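Local coordinates for protein dihydroorotase (Campylobacter jejuni subsp. jejuni, PDB 3PNU) that probably catalyses the reversible, zinc-dependent cyclisation of N-carbamoyl-L-aspartate to (S)-dihydroorotate, the third step of de novo pyrimidine synthesis, at residues K28-M33 with K322-E327; N168-Y173 with K193-L198; I185-I190 with E203-T208. All coordinates share one frame; numbering follows the deposited sequence.

Interaction 1. Residues K28-M33 with K322-E327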
loop_
_atom_site.group_PDB
_atom_site.type_symbol
_atom_site.label_atom_id
_atom_site.label_comp_id
_atom_site.label_asym_id
_atom_site.label_seq_id
_atom_site.Cartn_x
_atom_site.Cartn_y
_atom_site.Cartn_z
ATOM N N LYS A 28 -34.969 5.569 8.648
ATOM C CA LYS A 28 -35.381 6.717 9.428
ATOM C C LYS A 28 -34.215 7.483 10.073
ATOM O O LYS A 28 -33.422 6.920 10.824
ATOM C CB LYS A 28 -36.371 6.249 10.500
ATOM C CG LYS A 28 -36.752 7.319 11.522
ATOM C CD LYS A 28 -37.846 6.849 12.498
ATOM C CE LYS A 28 -39.198 6.713 11.789
ATOM N NZ LYS A 28 -40.354 6.520 12.718
ATOM N N ASN A 29 -34.142 8.775 9.776
ATOM C CA ASN A 29 -33.138 9.669 10.351
ATOM C C ASN A 29 -31.684 9.159 10.293
ATOM O O ASN A 29 -31.016 9.055 11.317
ATOM C CB ASN A 29 -33.514 10.003 11.811
ATOM C CG ASN A 29 -34.794 10.850 11.927
ATOM O OD1 ASN A 29 -35.093 11.675 11.066
ATOM N ND2 ASN A 29 -35.535 10.654 13.014
ATOM N N PRO A 30 -31.197 8.832 9.094
ATOM C CA PRO A 30 -29.816 8.380 8.967
ATOM C C PRO A 30 -28.829 9.436 9.423
ATOM O O PRO A 30 -28.976 10.628 9.134
ATOM C CB PRO A 30 -29.644 8.140 7.460
ATOM C CG PRO A 30 -30.766 8.878 6.812
ATOM C CD PRO A 30 -31.886 8.870 7.796
ATOM N N LEU A 31 -27.817 8.986 10.136
ATOM C CA LEU A 31 -26.803 9.877 10.622
ATOM C C LEU A 31 -25.448 9.473 10.084
ATOM O O LEU A 31 -25.129 8.293 10.044
ATOM C CB LEU A 31 -26.812 9.825 12.144
ATOM C CG LEU A 31 -28.091 10.398 12.762
ATOM C CD1 LEU A 31 -28.278 9.980 14.230
ATOM C CD2 LEU A 31 -28.078 11.907 12.618
ATOM N N ASP A 32 -24.667 10.451 9.636
ATOM C CA ASP A 32 -23.299 10.190 9.211
ATOM C C ASP A 32 -22.452 10.790 10.306
ATOM O O ASP A 32 -22.278 12.013 10.363
ATOM C CB ASP A 32 -22.954 10.795 7.844
ATOM C CG ASP A 32 -21.479 10.502 7.432
ATOM O OD1 ASP A 32 -20.692 10.042 8.291
ATOM O OD2 ASP A 32 -21.104 10.725 6.262
ATOM N N MET A 33 -21.920 9.939 11.187
ATOM C CA MET A 33 -21.144 10.437 12.353
ATOM C C MET A 33 -19.669 10.775 12.119
ATOM O O MET A 33 -18.930 11.016 13.082
ATOM C CB MET A 33 -21.296 9.477 13.530
ATOM C CG MET A 33 -22.774 9.216 13.897
ATOM S SD MET A 33 -23.705 10.713 14.337
ATOM C CE MET A 33 -22.998 11.159 15.922
ATOM N N LYS A 322 -36.889 12.354 9.083
ATOM C CA LYS A 322 -36.514 12.377 7.689
ATOM C C LYS A 322 -36.480 10.935 7.248
ATOM O O LYS A 322 -35.498 10.250 7.462
ATOM C CB LYS A 322 -35.156 13.062 7.504
ATOM C CG LYS A 322 -34.613 13.048 6.077
ATOM C CD LYS A 322 -33.494 14.084 5.895
ATOM C CE LYS A 322 -33.010 14.165 4.462
ATOM N NZ LYS A 322 -32.136 15.347 4.278
ATOM N N ILE A 323 -37.572 10.466 6.663
ATOM C CA ILE A 323 -37.639 9.093 6.182
ATOM C C ILE A 323 -37.202 9.043 4.729
ATOM O O ILE A 323 -37.661 9.837 3.912
ATOM C CB ILE A 323 -39.060 8.474 6.328
ATOM C CG1 ILE A 323 -39.483 8.474 7.804
ATOM C CG2 ILE A 323 -39.097 7.038 5.770
ATOM C CD1 ILE A 323 -40.773 7.709 8.087
ATOM N N LEU A 324 -36.296 8.115 4.426
ATOM C CA LEU A 324 -35.789 7.921 3.079
ATOM C C LEU A 324 -36.127 6.515 2.658
ATOM O O LEU A 324 -35.996 5.588 3.460
ATOM C CB LEU A 324 -34.282 8.131 3.040
ATOM C CG LEU A 324 -33.837 9.586 3.209
ATOM C CD1 LEU A 324 -32.375 9.670 3.511
ATOM C CD2 LEU A 324 -34.193 10.435 1.962
ATOM N N THR A 325 -36.565 6.364 1.404
ATOM C CA THR A 325 -36.946 5.061 0.858
ATOM C C THR A 325 -36.000 4.679 -0.257
ATOM O O THR A 325 -35.703 5.493 -1.137
ATOM C CB THR A 325 -38.396 5.049 0.270
ATOM O OG1 THR A 325 -39.312 5.649 1.191
ATOM C CG2 THR A 325 -38.849 3.615 -0.027
ATOM N N LEU A 326 -35.554 3.431 -0.229
ATOM C CA LEU A 326 -34.629 2.923 -1.220
ATOM C C LEU A 326 -35.232 1.735 -1.962
ATOM O O LEU A 326 -35.658 0.756 -1.352
ATOM C CB LEU A 326 -33.329 2.515 -0.540
ATOM C CG LEU A 326 -32.636 3.622 0.265
ATOM C CD1 LEU A 326 -31.385 3.053 0.878
ATOM C CD2 LEU A 326 -32.311 4.848 -0.595
ATOM N N GLU A 327 -35.250 1.839 -3.286
ATOM C CA GLU A 327 -35.828 0.819 -4.160
ATOM C C GLU A 327 -34.756 0.158 -4.976
ATOM O O GLU A 327 -33.726 0.778 -5.261
ATOM C CB GLU A 327 -36.775 1.477 -5.150
ATOM C CG GLU A 327 -37.909 2.266 -4.524
ATOM C CD GLU A 327 -38.675 3.080 -5.550
ATOM O OE1 GLU A 327 -38.037 3.601 -6.500
ATOM O OE2 GLU A 327 -39.907 3.209 -5.391
#

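Interaction 2. Residues N168-Y173 with K193-L198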
loop_
_atom_site.group_PDB
_atom_site.type_symbol
_atom_site.label_atom_id
_atom_site.label_comp_id
_atom_site.label_asym_id
_atom_site.label_seq_id
_atom_site.Cartn_x
_atom_site.Cartn_y
_atom_site.Cartn_z
ATOM N N ASN A 168 -1.355 -0.263 17.529
ATOM C CA ASN A 168 -0.439 0.275 18.527
ATOM C C ASN A 168 -1.064 1.430 19.288
ATOM O O ASN A 168 -0.593 1.789 20.374
ATOM C CB ASN A 168 0.916 0.694 17.901
ATOM C CG ASN A 168 1.652 -0.474 17.274
ATOM O OD1 ASN A 168 1.229 -1.614 17.391
ATOM N ND2 ASN A 168 2.742 -0.188 16.597
ATOM N N PHE A 169 -2.117 2.020 18.732
ATOM C CA PHE A 169 -2.788 3.138 19.395
ATOM C C PHE A 169 -3.742 2.626 20.503
ATOM O O PHE A 169 -4.224 3.385 21.322
ATOM C CB PHE A 169 -3.556 3.971 18.383
ATOM C CG PHE A 169 -3.898 5.338 18.885
ATOM C CD1 PHE A 169 -3.024 6.392 18.679
ATOM C CD2 PHE A 169 -5.058 5.563 19.588
ATOM C CE1 PHE A 169 -3.321 7.648 19.156
ATOM C CE2 PHE A 169 -5.361 6.816 20.073
ATOM C CZ PHE A 169 -4.498 7.861 19.862
ATOM N N ALA A 170 -3.993 1.324 20.517
ATOM C CA ALA A 170 -4.887 0.722 21.494
ATOM C C ALA A 170 -4.516 1.050 22.945
ATOM O O ALA A 170 -5.391 1.349 23.763
ATOM C CB ALA A 170 -4.926 -0.798 21.290
ATOM N N LYS A 171 -3.230 1.005 23.264
ATOM C CA LYS A 171 -2.775 1.258 24.643
ATOM C C LYS A 171 -3.108 2.676 25.033
ATOM O O LYS A 171 -3.374 2.927 26.191
ATOM C CB LYS A 171 -1.258 0.998 24.814
ATOM C CG LYS A 171 -0.366 2.003 24.062
ATOM C CD LYS A 171 1.007 1.390 23.696
ATOM C CE LYS A 171 1.674 2.183 22.591
ATOM N NZ LYS A 171 2.512 1.321 21.749
ATOM N N ILE A 172 -3.093 3.600 24.073
ATOM C CA ILE A 172 -3.456 4.980 24.362
ATOM C C ILE A 172 -4.961 5.105 24.693
ATOM O O ILE A 172 -5.328 5.649 25.730
ATOM C CB ILE A 172 -3.074 5.906 23.220
ATOM C CG1 ILE A 172 -1.549 5.908 23.075
ATOM C CG2 ILE A 172 -3.592 7.321 23.482
ATOM C CD1 ILE A 172 -1.056 6.646 21.892
ATOM N N TYR A 173 -5.834 4.610 23.824
ATOM C CA TYR A 173 -7.257 4.625 24.125
ATOM C C TYR A 173 -7.548 3.980 25.478
ATOM O O TYR A 173 -8.470 4.370 26.176
ATOM C CB TYR A 173 -8.060 3.802 23.114
ATOM C CG TYR A 173 -8.369 4.471 21.841
ATOM C CD1 TYR A 173 -8.954 5.751 21.825
ATOM C CD2 TYR A 173 -8.176 3.822 20.624
ATOM C CE1 TYR A 173 -9.272 6.368 20.649
ATOM C CE2 TYR A 173 -8.526 4.446 19.420
ATOM C CZ TYR A 173 -9.061 5.709 19.441
ATOM O OH TYR A 173 -9.399 6.332 18.264
ATOM N N LYS A 193 -9.183 -5.632 14.204
ATOM C CA LYS A 193 -9.813 -6.527 15.147
ATOM C C LYS A 193 -9.420 -6.083 16.560
ATOM O O LYS A 193 -10.202 -6.191 17.497
ATOM C CB LYS A 193 -9.363 -7.947 14.867
ATOM C CG LYS A 193 -10.005 -9.017 15.754
ATOM C CD LYS A 193 -9.636 -10.390 15.253
ATOM C CE LYS A 193 -10.149 -11.486 16.171
ATOM N NZ LYS A 193 -9.801 -12.836 15.637
ATOM N N THR A 194 -8.210 -5.557 16.704
ATOM C CA THR A 194 -7.760 -5.086 17.993
ATOM C C THR A 194 -8.738 -4.075 18.576
ATOM O O THR A 194 -9.064 -4.157 19.751
ATOM C CB THR A 194 -6.375 -4.399 17.911
ATOM O OG1 THR A 194 -5.438 -5.268 17.261
ATOM C CG2 THR A 194 -5.863 -4.020 19.307
ATOM N N LEU A 195 -9.207 -3.124 17.773
ATOM C CA LEU A 195 -10.117 -2.107 18.321
ATOM C C LEU A 195 -11.546 -2.626 18.406
ATOM O O LEU A 195 -12.324 -2.184 19.249
ATOM C CB LEU A 195 -9.997 -0.755 17.602
ATOM C CG LEU A 195 -8.626 -0.084 17.759
ATOM C CD1 LEU A 195 -8.646 1.352 17.223
ATOM C CD2 LEU A 195 -8.156 -0.055 19.242
ATOM N N CYS A 196 -11.902 -3.566 17.548
ATOM C CA CYS A 196 -13.214 -4.182 17.680
ATOM C C CYS A 196 -13.299 -4.825 19.058
ATOM O O CYS A 196 -14.290 -4.685 19.737
ATOM C CB CYS A 196 -13.463 -5.234 16.607
ATOM S SG CYS A 196 -13.596 -4.509 14.979
ATOM N N GLU A 197 -12.248 -5.512 19.467
ATOM C CA GLU A 197 -12.216 -6.177 20.781
ATOM C C GLU A 197 -12.119 -5.213 21.945
ATOM O O GLU A 197 -12.859 -5.354 22.911
ATOM C CB GLU A 197 -11.072 -7.197 20.837
ATOM C CG GLU A 197 -11.357 -8.408 19.936
ATOM C CD GLU A 197 -10.208 -9.403 19.830
ATOM O OE1 GLU A 197 -9.124 -9.181 20.424
ATOM O OE2 GLU A 197 -10.400 -10.420 19.127
ATOM N N LEU A 198 -11.229 -4.224 21.842
ATOM C CA LEU A 198 -11.046 -3.236 22.908
ATOM C C LEU A 198 -12.347 -2.488 23.215
ATOM O O LEU A 198 -12.569 -2.076 24.331
ATOM C CB LEU A 198 -9.961 -2.216 22.539
ATOM C CG LEU A 198 -9.512 -1.241 23.640
ATOM C CD1 LEU A 198 -8.677 -1.956 24.747
ATOM C CD2 LEU A 198 -8.704 -0.116 23.054
#

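Interaction 3. Residues I185-I190 with E203-T208. With ZN (zinc ion), chain C.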
loop_
_atom_site.group_PDB
_atom_site.type_symbol
_atom_site.label_atom_id
_atom_site.label_comp_id
_atom_site.label_asym_id
_atom_site.label_seq_id
_atom_site.Cartn_x
_atom_site.Cartn_y
_atom_site.Cartn_z
ATOM N N ILE A 185 -15.409 8.392 24.753
ATOM C CA ILE A 185 -14.291 8.382 23.847
ATOM C C ILE A 185 -14.696 7.575 22.630
ATOM O O ILE A 185 -14.933 6.365 22.727
ATOM C CB ILE A 185 -13.044 7.762 24.507
ATOM C CG1 ILE A 185 -12.688 8.512 25.800
ATOM C CG2 ILE A 185 -11.884 7.775 23.552
ATOM C CD1 ILE A 185 -11.521 7.914 26.604
ATOM N N VAL A 186 -14.787 8.244 21.488
ATOM C CA VAL A 186 -15.183 7.569 20.259
ATOM C C VAL A 186 -13.966 7.291 19.389
ATOM O O VAL A 186 -13.287 8.210 18.934
ATOM C CB VAL A 186 -16.233 8.378 19.462
ATOM C CG1 VAL A 186 -16.734 7.574 18.250
ATOM C CG2 VAL A 186 -17.390 8.736 20.368
ATOM N N MET A 187 -13.685 6.003 19.207
ATOM C CA MET A 187 -12.601 5.547 18.359
ATOM C C MET A 187 -13.113 5.669 16.917
ATOM O O MET A 187 -13.860 4.812 16.446
ATOM C CB MET A 187 -12.263 4.085 18.690
ATOM C CG MET A 187 -11.873 3.851 20.159
ATOM S SD MET A 187 -11.306 2.180 20.544
ATOM C CE MET A 187 -12.748 1.220 20.119
ATOM N N GLU A 188 -12.745 6.743 16.224
ATOM C CA GLU A 188 -13.212 6.947 14.844
ATOM C C GLU A 188 -12.666 5.957 13.860
ATOM O O GLU A 188 -11.586 5.389 14.061
ATOM C CB GLU A 188 -12.875 8.353 14.362
ATOM C CG GLU A 188 -13.617 9.436 15.128
ATOM C CD GLU A 188 -15.140 9.359 14.943
ATOM O OE1 GLU A 188 -15.635 8.798 13.916
ATOM O OE2 GLU A 188 -15.832 9.882 15.834
ATOM N N HIS A 189 -13.417 5.773 12.770
ATOM C CA HIS A 189 -13.084 4.823 11.698
ATOM C C HIS A 189 -12.168 3.673 12.115
ATOM O O HIS A 189 -11.018 3.594 11.696
ATOM C CB HIS A 189 -12.499 5.534 10.492
ATOM C CG HIS A 189 -11.462 6.555 10.823
ATOM N ND1 HIS A 189 -10.333 6.263 11.552
ATOM C CD2 HIS A 189 -11.360 7.862 10.478
ATOM C CE1 HIS A 189 -9.600 7.358 11.679
ATOM N NE2 HIS A 189 -10.193 8.336 11.021
ATOM N N ILE A 190 -12.669 2.775 12.943
ATOM C CA ILE A 190 -11.834 1.654 13.350
ATOM C C ILE A 190 -11.682 0.715 12.177
ATOM O O ILE A 190 -12.597 0.569 11.344
ATOM C CB ILE A 190 -12.339 0.935 14.576
ATOM C CG1 ILE A 190 -13.721 0.294 14.347
ATOM C CG2 ILE A 190 -12.379 1.913 15.768
ATOM C CD1 ILE A 190 -14.119 -0.705 15.504
ATOM N N GLU A 203 -16.635 0.633 29.218
ATOM C CA GLU A 203 -17.972 1.194 28.991
ATOM C C GLU A 203 -17.969 2.545 28.305
ATOM O O GLU A 203 -18.904 2.868 27.617
ATOM C CB GLU A 203 -18.738 1.306 30.309
ATOM C CG GLU A 203 -19.052 -0.042 30.930
ATOM C CD GLU A 203 -19.578 0.074 32.345
ATOM O OE1 GLU A 203 -19.380 -0.887 33.112
ATOM O OE2 GLU A 203 -20.163 1.123 32.701
ATOM N N ASN A 204 -16.923 3.336 28.502
ATOM C CA ASN A 204 -16.852 4.641 27.879
ATOM C C ASN A 204 -16.219 4.663 26.467
ATOM O O ASN A 204 -16.006 5.745 25.894
ATOM C CB ASN A 204 -16.176 5.639 28.805
ATOM C CG ASN A 204 -14.808 5.202 29.266
ATOM O OD1 ASN A 204 -14.534 3.999 29.443
ATOM N ND2 ASN A 204 -13.936 6.183 29.499
ATOM N N LEU A 205 -15.929 3.482 25.905
ATOM C CA LEU A 205 -15.408 3.408 24.547
ATOM C C LEU A 205 -16.531 3.136 23.560
ATOM O O LEU A 205 -17.379 2.274 23.796
ATOM C CB LEU A 205 -14.326 2.343 24.400
ATOM C CG LEU A 205 -12.953 2.676 24.954
ATOM C CD1 LEU A 205 -12.039 1.462 24.717
ATOM C CD2 LEU A 205 -12.393 3.928 24.295
ATOM N N TYR A 206 -16.514 3.889 22.458
ATOM C CA TYR A 206 -17.481 3.762 21.395
ATOM C C TYR A 206 -16.690 3.764 20.100
ATOM O O TYR A 206 -15.475 3.932 20.126
ATOM C CB TYR A 206 -18.472 4.936 21.426
ATOM C CG TYR A 206 -19.285 5.020 22.712
ATOM C CD1 TYR A 206 -20.484 4.342 22.838
ATOM C CD2 TYR A 206 -18.847 5.767 23.788
ATOM C CE1 TYR A 206 -21.213 4.398 23.996
ATOM C CE2 TYR A 206 -19.592 5.844 24.956
ATOM C CZ TYR A 206 -20.766 5.153 25.048
ATOM O OH TYR A 206 -21.512 5.205 26.198
ATOM N N ALA A 207 -17.363 3.589 18.964
ATOM C CA ALA A 207 -16.657 3.590 17.689
ATOM C C ALA A 207 -17.535 3.922 16.494
ATOM O O ALA A 207 -18.758 3.756 16.530
ATOM C CB ALA A 207 -15.982 2.227 17.474
ATOM N N THR A 208 -16.903 4.411 15.433
ATOM C CA THR A 208 -17.594 4.645 14.189
ATOM C C THR A 208 -16.902 3.743 13.175
ATOM O O THR A 208 -15.712 3.466 13.313
ATOM C CB THR A 208 -17.569 6.106 13.722
ATOM O OG1 THR A 208 -16.237 6.508 13.377
ATOM C CG2 THR A 208 -18.134 7.041 14.785
HETATM ZN ZN ZN C . -9.535 10.238 10.671
HETATM O O HOH W 1 -10.126 10.094 8.742
#

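Interaction 1. Residues K28-M33 with K322-E327
Asn29 and Lys322 join the two segments through two hydrogen bonds that run in opposite senses. The backbone N of Asn29 donates to the carbonyl O of Lys322 over 3.1 Å, reaching it from above the carbonyl plane. In return the backbone N of Lys322 donates to OD1 of the Asn29 amide at 2.8 Å, with a nearly straight N-H...O angle of 165°. Asn29 can offer that oxygen because CG lies beside its own backbone N (chi1 -67°), which swings the amide back across to Lys322; its ND2 binds Asp321, so both ends of the amide are held. The apolar part is slight. CG of Pro30 meets CD1 of Leu324 at 3.8 Å, the two side chains crossing almost at right angles, while on the more exposed side CE of Lys28 comes within 4.1 Å of CD1 of Ile323. Lys28 and Ile323 also form an antiparallel, non-hydrogen-bonded pair. The ammonium group of Lys322 turns elsewhere, to the carbonyl oxygens of Asn88, Ala51 and Phe54. Strand 25-28 thus ends against strand 323-327 in a small antiparallel sheet, and the chain turns through Asn29 and Pro30 into barrel strand 31-35, beside strand 56-59 and packed against helix 299-314.

Interaction 2. Residues N168-Y173 with K193-L198
Ala170 and Tyr173, one turn apart on helix 170-179, meet Thr194, Leu195 and Leu198 of helix 193-201 in a contact made almost wholly by methyl and ring carbons. It is a compact example of how neighbouring barrel helices pack by small and branched side chains.

Leu195 can be followed outward from its backbone. Its CB points toward the other helix, and CG stands beside the backbone N (chi1 -64°), from where the two methyl groups diverge. CD2 goes to Ala170, 3.9 Å from its CB and almost as near its CA, so the methyl lies against the helix backbone itself; it also grazes the Tyr173 ring at CD2 of Tyr173. CD1 goes to the same ring, meeting CE2 of Tyr173 at 3.8 Å; it comes at the ring edge, near the plane, and does not lie over a face. A face of this ring is taken by CE2 of Phe169, 3.8 Å above its centre.

Two further residues complete the packing around Ala170. CG2 of Thr194 touches its CB at 3.9 Å, while the Thr194 hydroxyl is engaged by Ser167. One turn on, CD2 of Leu198 touches both the carbonyl O of Ala170 (3.7 Å) and CB of Tyr173 (4.0 Å).

Tyr173 also reaches inward to Ile185 and Met187 of strand 185-187, and its side chain lies about 9 Å from a bound zinc ion. Two adjacent helices laid over the intervening strand are the repeating outer layer of the TIM barrel on which amidohydrolases build their metal centre.

Interaction 3. Residues I185-I190 with E203-T208
Leu205 CD2 packs against Ile185 CB at 3.9 Å and also reaches Met187 CG, forming the apolar centre on one face of two neighbouring parallel strands of the TIM barrel. Strand 185-187, helix 193-201 and strand 205-209 make one beta-alpha-beta unit, and this layer of side chains faces the helices. Farther along it, the Ala207 methyl lies 4.0 Å from CD1 of Ile190. On the other face, Val186 places CG2 near Tyr206 CB and CG1 near Thr208 CG2.

Backbone hydrogen bonds tie the strands in parallel ladder fashion. Ile185 O accepts from Tyr206 N, Met187 N donates to Tyr206 O at 2.9 Å, and Met187 O accepts from Thr208 N. Farther along, Ile190 N reaches Thr208 O.

The polar edge gathers at Thr208. Its OG1, set between backbone N and carbonyl carbon (chi1 67°), accepts from His189 N at 3.0 Å and lies beside the Glu188 carboxylate, at a separation too short to be relied on; OE1 of Glu188 is hydrogen-bonded to ND1 of His34, a ligand of the other zinc ion. Glu188 CB sits over a face of the His189 imidazole. That ring coordinates zinc with His155 and carboxylated Lys116: His189 NE2 stands 2.0 Å from the metal, which also holds a water.

The three contacts belong to one chain built on a TIM barrel, but to different parts of it. Interactions 2 and 3 lie close, their centres about 10 Å apart, and interleave along the sequence: helix 170-179, strand 185-187, helix 193-201 and strand 205-209 follow in order, with Tyr173 and Leu195 packed on Met187. Interaction 1 closes a much longer loop in which both are nested, bringing the C-terminal part of the chain back to its start. Its centre lies about 30 Å from that of interaction 2, across the chain's centre, yet the Met33 side chain touches Thr208 and its carbonyl comes near Glu188 of interaction 3. The zinc site is thus built on the barrel strands, with helices outside and the small antiparallel sheet at one side.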